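Local coordinates for protein N6 adenine specific DNA methylase (Encephalitozoon cuniculi, PDB 3Q87) that probably transfers a methyl group from S-adenosylmethionine to the translation termination factor eRF1, as the catalytic subunit Mtq2 of a complex with Trm112, at residues L28-S33 against D80-N85. Numbering follows the deposited sequence. Where two conformers were deposited one is given.
With SAM (S-adenosylmethionine), chain D.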
loop_
_atom_site.group_PDB
_atom_site.type_symbol
_atom_site.label_atom_id
_atom_site.label_comp_id
_atom_site.label_asym_id
_atom_site.label_seq_id
_atom_site.Cartn_x
_atom_site.Cartn_y
_atom_site.Cartn_z
ATOM N N LEU B 28 -4.725 -1.622 0.033
ATOM C CA LEU B 28 -3.334 -1.868 0.353
ATOM C C LEU B 28 -3.162 -3.365 0.530
ATOM O O LEU B 28 -3.750 -3.940 1.451
ATOM C CB LEU B 28 -2.955 -1.151 1.647
ATOM C CG LEU B 28 -1.473 -1.214 2.033
ATOM C CD1 LEU B 28 -0.639 -0.272 1.168
ATOM C CD2 LEU B 28 -1.288 -0.872 3.510
ATOM N N ASP B 29 -2.394 -3.987 -0.364
ATOM C CA ASP B 29 -2.024 -5.398 -0.222
ATOM C C ASP B 29 -0.734 -5.436 0.594
ATOM O O ASP B 29 0.363 -5.279 0.061
ATOM C CB ASP B 29 -1.800 -6.046 -1.597
ATOM C CG ASP B 29 -1.308 -7.495 -1.507
ATOM O OD1 ASP B 29 -1.344 -8.092 -0.398
ATOM O OD2 ASP B 29 -0.885 -8.046 -2.556
ATOM N N LEU B 30 -0.880 -5.615 1.898
ATOM C CA LEU B 30 0.238 -5.570 2.826
ATOM C C LEU B 30 0.908 -6.943 2.893
ATOM O O LEU B 30 0.224 -7.943 3.069
ATOM C CB LEU B 30 -0.304 -5.180 4.202
ATOM C CG LEU B 30 0.653 -4.911 5.356
ATOM C CD1 LEU B 30 1.578 -3.780 5.004
ATOM C CD2 LEU B 30 -0.142 -4.568 6.619
ATOM N N GLY B 31 2.234 -6.997 2.779
ATOM C CA GLY B 31 2.927 -8.275 2.688
ATOM C C GLY B 31 2.567 -8.949 1.364
ATOM O O GLY B 31 2.176 -10.114 1.308
ATOM N N THR B 32 2.718 -8.198 0.282
ATOM C CA THR B 32 2.282 -8.637 -1.027
ATOM C C THR B 32 3.105 -9.800 -1.533
ATOM O O THR B 32 2.637 -10.564 -2.371
ATOM C CB THR B 32 2.371 -7.490 -2.066
ATOM O OG1 THR B 32 1.922 -7.957 -3.336
ATOM C CG2 THR B 32 3.792 -6.983 -2.191
ATOM N N SER B 33 4.330 -9.925 -1.028
ATOM C CA SER B 33 5.283 -10.905 -1.563
ATOM C C SER B 33 5.445 -10.727 -3.085
ATOM O O SER B 33 5.821 -9.638 -3.531
ATOM C CB SER B 33 4.887 -12.326 -1.191
ATOM O OG SER B 33 5.937 -13.236 -1.496
ATOM N N ASP B 80 -8.741 2.789 1.506
ATOM C CA ASP B 80 -10.038 2.228 1.916
ATOM C C ASP B 80 -9.937 0.888 2.652
ATOM O O ASP B 80 -10.605 0.671 3.654
ATOM C CB ASP B 80 -10.934 2.014 0.702
ATOM C CG ASP B 80 -11.266 3.300 -0.021
ATOM O OD1 ASP B 80 -11.794 4.242 0.618
ATOM O OD2 ASP B 80 -11.010 3.343 -1.241
ATOM N N VAL B 81 -9.135 -0.025 2.112
ATOM C CA VAL B 81 -9.050 -1.385 2.635
ATOM C C VAL B 81 -7.602 -1.848 2.721
ATOM O O VAL B 81 -6.782 -1.556 1.833
ATOM C CB VAL B 81 -9.783 -2.384 1.692
ATOM C CG1 VAL B 81 -9.596 -3.843 2.146
ATOM C CG2 VAL B 81 -11.249 -2.024 1.569
ATOM N N VAL B 82 -7.306 -2.590 3.783
ATOM C CA VAL B 82 -6.032 -3.266 3.929
ATOM C C VAL B 82 -6.249 -4.787 3.943
ATOM O O VAL B 82 -7.113 -5.288 4.663
ATOM C CB VAL B 82 -5.333 -2.840 5.245
ATOM C CG1 VAL B 82 -4.101 -3.707 5.498
ATOM C CG2 VAL B 82 -4.952 -1.349 5.202
ATOM N N VAL B 83 -5.476 -5.508 3.145
ATOM C CA VAL B 83 -5.505 -6.965 3.130
ATOM C C VAL B 83 -4.126 -7.452 3.560
ATOM O O VAL B 83 -3.110 -6.973 3.052
ATOM C CB VAL B 83 -5.773 -7.501 1.706
ATOM C CG1 VAL B 83 -5.760 -9.028 1.713
ATOM C CG2 VAL B 83 -7.091 -6.945 1.157
ATOM N N PHE B 84 -4.084 -8.418 4.468
ATOM C CA PHE B 84 -2.818 -8.829 5.072
ATOM C C PHE B 84 -2.788 -10.316 5.401
ATOM O O PHE B 84 -3.460 -10.765 6.320
ATOM C CB PHE B 84 -2.586 -8.026 6.355
ATOM C CG PHE B 84 -1.193 -8.132 6.912
ATOM C CD1 PHE B 84 -0.139 -8.561 6.124
ATOM C CD2 PHE B 84 -0.932 -7.755 8.227
ATOM C CE1 PHE B 84 1.144 -8.630 6.640
ATOM C CE2 PHE B 84 0.351 -7.813 8.744
ATOM C CZ PHE B 84 1.385 -8.252 7.961
ATOM N N ASN B 85 -2.008 -11.080 4.645
ATOM C CA ASN B 85 -1.610 -12.407 5.094
ATOM C C ASN B 85 -0.272 -12.223 5.797
ATOM O O ASN B 85 0.746 -12.038 5.147
ATOM C CB ASN B 85 -1.509 -13.376 3.919
ATOM C CG ASN B 85 -1.186 -14.802 4.355
ATOM O OD1 ASN B 85 -1.122 -15.100 5.546
ATOM N ND2 ASN B 85 -0.972 -15.680 3.391
HETATM N N SAM D . 0.575 -12.079 0.373
HETATM C CA SAM D . 1.399 -13.285 0.217
HETATM C C SAM D . 0.481 -14.515 0.150
HETATM O O SAM D . 0.843 -15.569 -0.374
HETATM O OXT SAM D . -0.655 -14.483 0.619
HETATM C CB SAM D . 2.531 -13.438 1.271
HETATM C CG SAM D . 2.223 -13.743 2.758
HETATM S SD SAM D . 3.641 -14.149 3.870
HETATM C CE SAM D . 2.899 -15.285 5.062
HETATM C "C5'" SAM D . 3.816 -12.665 4.893
HETATM C "C4'" SAM D . 4.467 -11.568 4.066
HETATM O "O4'" SAM D . 4.657 -10.416 4.872
HETATM C "C3'" SAM D . 5.831 -11.965 3.522
HETATM O "O3'" SAM D . 5.874 -11.632 2.152
HETATM C "C2'" SAM D . 6.815 -11.107 4.292
HETATM O "O2'" SAM D . 7.946 -10.720 3.547
HETATM C "C1'" SAM D . 5.955 -9.911 4.630
HETATM N N9 SAM D . 6.363 -9.224 5.846
HETATM C C8 SAM D . 6.967 -9.729 6.973
HETATM N N7 SAM D . 7.134 -8.706 7.841
HETATM C C5 SAM D . 6.630 -7.571 7.271
HETATM C C6 SAM D . 6.522 -6.258 7.693
HETATM N N6 SAM D . 6.972 -5.914 8.896
HETATM N N1 SAM D . 5.944 -5.310 6.866
HETATM C C2 SAM D . 5.463 -5.651 5.613
HETATM N N3 SAM D . 5.571 -6.965 5.198
HETATM C C4 SAM D . 6.144 -7.890 6.011
HETATM O O HOH W 1 -1.125 -10.098 2.224
#
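Leu28 pairs in parallel with Val82 and Asp29 with Val83, joining the central strand 81-84 and its neighbour 26-30 in a Rossmann-like methyltransferase sheet. Three backbone hydrogen bonds set the register: Leu28 N to Val81 O (2.7 Å), Val83 N to Leu28 O (2.9 Å) and the more bent Leu30 N to Val83 O (2.9 Å). Past the last, the strands part and a water takes over, accepting from Asn85 N (2.8 Å) and reaching Leu30 O (2.7 Å).

Apolar contacts lie on the sheet face that carries Leu28, Leu30, Val82 and Phe84. Leu28 and Val82 run side by side. With CG anti to its backbone N (chi1 -174°), Leu30 lays CD2 over one face of the Phe84 ring, a CH-pi contact 3.7 Å from the centroid and 14° off the normal; Phe110 meets this ring edge-to-face.

On the other face, Asp29 turns its carboxylate to the loop after its strand: Thr32 OG1 donates to OD2 from above the carboxylate plane, and Thr38 OG1 bonds the same oxygen.

The cofactor closes the strand ends. Its amino N donates to Gly31 O (2.7 Å), and Asn85 ND2 donates to its carboxylate OXT (3.0 Å). Gly31, with positive phi and no side chain, lets the ribose O4' pack close to its backbone. Both ends of the methionine moiety's polar head are thus gripped from adjacent strand ends, amino N by a carbonyl and carboxylate by an amide, which probably fixes how the two groups are turned there.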